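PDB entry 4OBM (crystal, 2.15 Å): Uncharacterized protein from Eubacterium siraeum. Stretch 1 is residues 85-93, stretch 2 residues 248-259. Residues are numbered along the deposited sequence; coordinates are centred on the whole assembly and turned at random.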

ATOM      1  N   LEU A  85     -14.292  -3.927  -6.461  1.00 32.99           N
ATOM      2  CA  LEU A  85     -15.043  -4.317  -5.255  1.00 34.57           C
ATOM      3  C   LEU A  85     -14.635  -3.452  -4.053  1.00 35.48           C
ATOM      4  O   LEU A  85     -15.503  -3.003  -3.300  1.00 35.26           O
ATOM      5  CB  LEU A  85     -14.878  -5.816  -4.950  1.00 35.01           C
ATOM      6  CG  LEU A  85     -15.452  -6.780  -6.005  1.00 41.35           C
ATOM      7  CD1 LEU A  85     -14.945  -8.181  -5.795  1.00 41.49           C
ATOM      8  CD2 LEU A  85     -16.989  -6.757  -6.034  1.00 45.82           C
ATOM      9  N   LEU A  86     -13.338  -3.136  -3.949  1.00 30.26           N
ATOM     10  CA  LEU A  86     -12.804  -2.261  -2.907  1.00 29.09           C
ATOM     11  C   LEU A  86     -13.294  -0.830  -3.109  1.00 31.61           C
ATOM     12  O   LEU A  86     -13.574  -0.155  -2.124  1.00 30.50           O
ATOM     13  CB  LEU A  86     -11.268  -2.304  -2.860  1.00 27.58           C
ATOM     14  CG  LEU A  86     -10.639  -3.560  -2.245  1.00 31.20           C
ATOM     15  CD1 LEU A  86      -9.136  -3.456  -2.254  1.00 30.58           C
ATOM     16  CD2 LEU A  86     -11.141  -3.817  -0.833  1.00 30.75           C
ATOM     17  N   SER A  87     -13.414  -0.380  -4.380  1.00 28.79           N
ATOM     18  CA  SER A  87     -13.922   0.959  -4.714  1.00 29.52           C
ATOM     19  C   SER A  87     -15.363   1.144  -4.219  1.00 35.58           C
ATOM     20  O   SER A  87     -15.662   2.151  -3.575  1.00 36.28           O
ATOM     21  CB  SER A  87     -13.840   1.217  -6.215  1.00 31.85           C
ATOM     22  OG  SER A  87     -12.499   1.442  -6.616  1.00 38.04           O
ATOM     23  N   SER A  88     -16.242   0.162  -4.495  1.00 33.04           N
ATOM     24  CA  SER A  88     -17.649   0.179  -4.079  1.00 34.36           C
ATOM     25  C   SER A  88     -17.813   0.223  -2.546  1.00 38.59           C
ATOM     26  O   SER A  88     -18.733   0.870  -2.057  1.00 40.03           O
ATOM     27  CB  SER A  88     -18.373  -1.052  -4.624  1.00 38.10           C
ATOM     28  OG  SER A  88     -17.992  -2.233  -3.933  1.00 46.54           O
ATOM     29  N   LYS A  89     -16.948  -0.491  -1.803  1.00 34.42           N
ATOM     30  CA  LYS A  89     -17.045  -0.599  -0.339  1.00 34.24           C
ATOM     31  C   LYS A  89     -16.406   0.566   0.425  1.00 37.40           C
ATOM     32  O   LYS A  89     -16.782   0.788   1.576  1.00 37.32           O
ATOM     33  CB  LYS A  89     -16.411  -1.926   0.141  1.00 35.91           C
ATOM     34  CG  LYS A  89     -17.210  -3.182  -0.223  1.00 44.02           C
ATOM     35  CD  LYS A  89     -18.422  -3.407   0.692  1.00 55.81           C
ATOM     36  CE  LYS A  89     -19.506  -4.204   0.004  1.00 73.14           C
ATOM     37  NZ  LYS A  89     -20.102  -5.240   0.894  1.00 86.50           N
ATOM     38  N   THR A  90     -15.441   1.296  -0.186  1.00 33.99           N
ATOM     39  CA  THR A  90     -14.705   2.378   0.486  1.00 33.23           C
ATOM     40  C   THR A  90     -15.044   3.806   0.024  1.00 37.56           C
ATOM     41  O   THR A  90     -14.633   4.762   0.686  1.00 37.07           O
ATOM     42  CB  THR A  90     -13.190   2.180   0.286  1.00 41.68           C
ATOM     43  OG1 THR A  90     -12.900   2.171  -1.114  1.00 42.06           O
ATOM     44  CG2 THR A  90     -12.650   0.906   0.963  1.00 38.45           C
ATOM     45  N   GLY A  91     -15.718   3.947  -1.119  1.00 34.56           N
ATOM     46  CA  GLY A  91     -16.025   5.249  -1.709  1.00 33.72           C
ATOM     47  C   GLY A  91     -14.844   5.812  -2.481  1.00 34.97           C
ATOM     48  O   GLY A  91     -14.874   6.964  -2.929  1.00 33.60           O
ATOM     49  N   LEU A  92     -13.779   4.985  -2.627  1.00 28.44           N
ATOM     50  CA  LEU A  92     -12.571   5.321  -3.366  1.00 27.22           C
ATOM     51  C   LEU A  92     -12.779   5.049  -4.829  1.00 32.74           C
ATOM     52  O   LEU A  92     -13.680   4.287  -5.188  1.00 33.32           O
ATOM     53  CB  LEU A  92     -11.360   4.499  -2.865  1.00 26.12           C
ATOM     54  CG  LEU A  92     -10.810   4.764  -1.452  1.00 30.36           C
ATOM     55  CD1 LEU A  92      -9.769   3.726  -1.089  1.00 30.08           C
ATOM     56  CD2 LEU A  92     -10.211   6.161  -1.336  1.00 32.30           C
ATOM     57  N   SER A  93     -11.917   5.640  -5.675  1.00 29.10           N
ATOM     58  CA  SER A  93     -11.897   5.468  -7.123  1.00 28.39           C
ATOM     59  C   SER A  93     -10.567   4.769  -7.500  1.00 32.22           C
ATOM     60  O   SER A  93      -9.628   5.430  -7.950  1.00 32.53           O
ATOM     61  CB  SER A  93     -12.056   6.830  -7.800  1.00 31.16           C
ATOM     62  OG  SER A  93     -11.901   6.751  -9.206  1.00 39.57           O
ATOM     63  N   SER A 248     -16.430  -1.767   9.817  1.00 37.58           N
ATOM     64  CA  SER A 248     -15.054  -1.434   9.477  1.00 36.20           C
ATOM     65  C   SER A 248     -15.035  -0.473   8.271  1.00 42.04           C
ATOM     66  O   SER A 248     -14.266   0.492   8.281  1.00 40.55           O
ATOM     67  CB  SER A 248     -14.259  -2.701   9.180  1.00 37.30           C
ATOM     68  OG  SER A 248     -12.869  -2.432   9.142  1.00 43.88           O
ATOM     69  N   TRP A 249     -15.929  -0.705   7.261  1.00 40.24           N
ATOM     70  CA  TRP A 249     -16.043   0.138   6.061  1.00 39.87           C
ATOM     71  C   TRP A 249     -16.356   1.581   6.416  1.00 42.41           C
ATOM     72  O   TRP A 249     -15.893   2.476   5.717  1.00 39.55           O
ATOM     73  CB  TRP A 249     -17.102  -0.389   5.063  1.00 38.81           C
ATOM     74  CG  TRP A 249     -16.817  -1.756   4.501  1.00 38.51           C
ATOM     75  CD1 TRP A 249     -17.635  -2.848   4.561  1.00 41.98           C
ATOM     76  CD2 TRP A 249     -15.626  -2.181   3.822  1.00 36.43           C
ATOM     77  NE1 TRP A 249     -17.019  -3.932   3.974  1.00 40.25           N
ATOM     78  CE2 TRP A 249     -15.793  -3.547   3.497  1.00 40.01           C
ATOM     79  CE3 TRP A 249     -14.420  -1.547   3.465  1.00 36.41           C
ATOM     80  CZ2 TRP A 249     -14.809  -4.282   2.821  1.00 37.83           C
ATOM     81  CZ3 TRP A 249     -13.446  -2.281   2.801  1.00 36.39           C
ATOM     82  CH2 TRP A 249     -13.640  -3.633   2.497  1.00 36.58           C
ATOM     83  N   ASN A 250     -17.113   1.806   7.512  1.00 41.58           N
ATOM     84  CA  ASN A 250     -17.479   3.147   7.973  1.00 42.52           C
ATOM     85  C   ASN A 250     -16.278   3.828   8.632  1.00 44.41           C
ATOM     86  O   ASN A 250     -16.082   5.029   8.444  1.00 43.09           O
ATOM     87  CB  ASN A 250     -18.672   3.095   8.928  1.00 47.00           C
ATOM     88  CG  ASN A 250     -19.609   4.267   8.779  1.00 82.11           C
ATOM     89  OD1 ASN A 250     -19.262   5.417   9.070  1.00 84.34           O
ATOM     90  ND2 ASN A 250     -20.825   3.998   8.333  1.00 74.38           N
ATOM     91  N   SER A 251     -15.457   3.053   9.379  1.00 40.48           N
ATOM     92  CA  SER A 251     -14.243   3.578  10.007  1.00 39.51           C
ATOM     93  C   SER A 251     -13.188   3.868   8.930  1.00 41.66           C
ATOM     94  O   SER A 251     -12.479   4.877   9.019  1.00 40.98           O
ATOM     95  CB  SER A 251     -13.717   2.623  11.072  1.00 42.40           C
ATOM     96  OG  SER A 251     -14.564   2.662  12.208  1.00 51.91           O
ATOM     97  N   ALA A 252     -13.154   3.024   7.872  1.00 37.75           N
ATOM     98  CA  ALA A 252     -12.272   3.165   6.716  1.00 36.45           C
ATOM     99  C   ALA A 252     -12.627   4.417   5.933  1.00 41.67           C
ATOM    100  O   ALA A 252     -11.729   5.146   5.531  1.00 40.20           O
ATOM    101  CB  ALA A 252     -12.371   1.938   5.822  1.00 36.65           C
ATOM    102  N   LYS A 253     -13.937   4.699   5.773  1.00 40.97           N
ATOM    103  CA  LYS A 253     -14.434   5.882   5.073  1.00 41.98           C
ATOM    104  C   LYS A 253     -14.013   7.156   5.799  1.00 47.51           C
ATOM    105  O   LYS A 253     -13.588   8.097   5.138  1.00 47.30           O
ATOM    106  CB  LYS A 253     -15.955   5.826   4.904  1.00 45.43           C
ATOM    107  CG  LYS A 253     -16.394   5.063   3.658  1.00 49.27           C
ATOM    108  CD  LYS A 253     -17.882   4.777   3.680  1.00 50.66           C
ATOM    109  CE  LYS A 253     -18.340   3.973   2.492  1.00 57.92           C
ATOM    110  NZ  LYS A 253     -18.407   4.791   1.254  1.00 69.36           N
ATOM    111  N   LYS A 254     -14.069   7.163   7.146  1.00 45.69           N
ATOM    112  CA  LYS A 254     -13.660   8.303   7.987  1.00 46.81           C
ATOM    113  C   LYS A 254     -12.145   8.568   7.834  1.00 50.30           C
ATOM    114  O   LYS A 254     -11.751   9.716   7.631  1.00 51.66           O
ATOM    115  CB  LYS A 254     -14.040   8.060   9.462  1.00 50.82           C
ATOM    116  CG  LYS A 254     -14.130   9.335  10.304  1.00 72.71           C
ATOM    117  CD  LYS A 254     -14.694   9.065  11.705  1.00 84.89           C
ATOM    118  CE  LYS A 254     -13.633   8.961  12.780  1.00 95.24           C
ATOM    119  NZ  LYS A 254     -12.870   7.683  12.707  1.00101.47           N
ATOM    120  N   ALA A 255     -11.318   7.500   7.864  1.00 44.57           N
ATOM    121  CA  ALA A 255      -9.866   7.545   7.665  1.00 42.96           C
ATOM    122  C   ALA A 255      -9.478   8.147   6.295  1.00 46.30           C
ATOM    123  O   ALA A 255      -8.409   8.752   6.187  1.00 45.77           O
ATOM    124  CB  ALA A 255      -9.282   6.146   7.788  1.00 42.52           C
ATOM    125  N   LEU A 256     -10.335   7.978   5.260  1.00 42.24           N
ATOM    126  CA  LEU A 256     -10.094   8.497   3.902  1.00 41.70           C
ATOM    127  C   LEU A 256     -10.912   9.780   3.607  1.00 47.42           C
ATOM    128  O   LEU A 256     -10.593  10.510   2.667  1.00 46.36           O
ATOM    129  CB  LEU A 256     -10.412   7.429   2.827  1.00 40.82           C
ATOM    130  CG  LEU A 256      -9.809   6.035   3.006  1.00 43.72           C
ATOM    131  CD1 LEU A 256     -10.698   4.975   2.370  1.00 42.99           C
ATOM    132  CD2 LEU A 256      -8.371   5.960   2.477  1.00 44.38           C
ATOM    133  N   GLY A 257     -11.940  10.038   4.408  1.00 46.49           N
ATOM    134  CA  GLY A 257     -12.818  11.193   4.238  1.00 48.56           C
ATOM    135  C   GLY A 257     -13.734  11.048   3.039  1.00 54.42           C
ATOM    136  O   GLY A 257     -13.998  12.030   2.344  1.00 54.80           O
ATOM    137  N   THR A 258     -14.203   9.804   2.781  1.00 51.59           N
ATOM    138  CA  THR A 258     -15.071   9.436   1.652  1.00 51.94           C
ATOM    139  C   THR A 258     -16.532   9.174   2.093  1.00 58.60           C
ATOM    140  O   THR A 258     -17.422   9.154   1.237  1.00 59.70           O
ATOM    141  CB  THR A 258     -14.507   8.207   0.894  1.00 54.31           C
ATOM    142  OG1 THR A 258     -14.226   7.145   1.812  1.00 51.54           O
ATOM    143  CG2 THR A 258     -13.270   8.538   0.072  1.00 49.80           C
ATOM    144  N   GLY A 259     -16.764   8.994   3.397  1.00 55.81           N
ATOM    145  CA  GLY A 259     -18.104   8.750   3.948  1.00 61.42           C
ATOM    146  C   GLY A 259     -18.196   8.834   5.484  1.00 83.13           C
ATOM    147  O   GLY A 259     -17.273   9.377   6.132  1.00 82.84           O
ATOM    148  OXT GLY A 259     -19.219   8.374   6.038  1.00109.52           O
TER

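Residues 85-90 and 248-256 form the C-terminal portions of two helices that cross almost at right angles, with 84° between their N-to-C directions. Their axes come no closer than 10.3 Å, so contact depends on side chains and on the backbone where the first helix ends. There the chains are nearest: CA of Gly91 lies 5.5 Å from CA of Thr258, and CA of Thr90 lies 5.8 Å from CA of Lys253. Each helix is followed at once by a glycine with positive phi, Gly91 (81°) and Gly257 (72°), a conformation that favours glycine. At Gly91 packing adds a second constraint: an ideal CB would sit 3.1 Å from Lys253 NZ and 3.2 Å from Thr258 CB.

One hydrogen bond links the stretches. Thr258 OG1 donates to Thr90 O at 2.7 Å, using a carbonyl at the end of the first helix. Thr90 points its CA-to-CB bond away from the second stretch, and its own OG1 donates to Leu86 O at 2.6 Å, satisfying the hydroxyl within its helix. Its methyl still reaches the indole, with CG2 3.8 Å from Trp249 CZ3.

Trp249 is buried and has the largest area covered by the other stretch, 94 Å². Lys89 lies across its face: CB is 3.6 Å from the six-membered ring centroid and only 6° off the normal, while CD approaches NE1 at 3.6 Å. The lysine's aliphatic chain thus covers the ring, while its NZ is hydrogen-bonded elsewhere in the structure. Leu86 CD2 adds an apolar contact with Trp249 CH2 at 4.2 Å.

Beyond the helix end, Leu92 CD1 meets Leu256 CD1 at 3.8 Å. Lys253 also contributes through its aliphatic portion, CG lying 3.5 Å from Thr90 O. Altogether, the association buries 464 Å², summed over both sides.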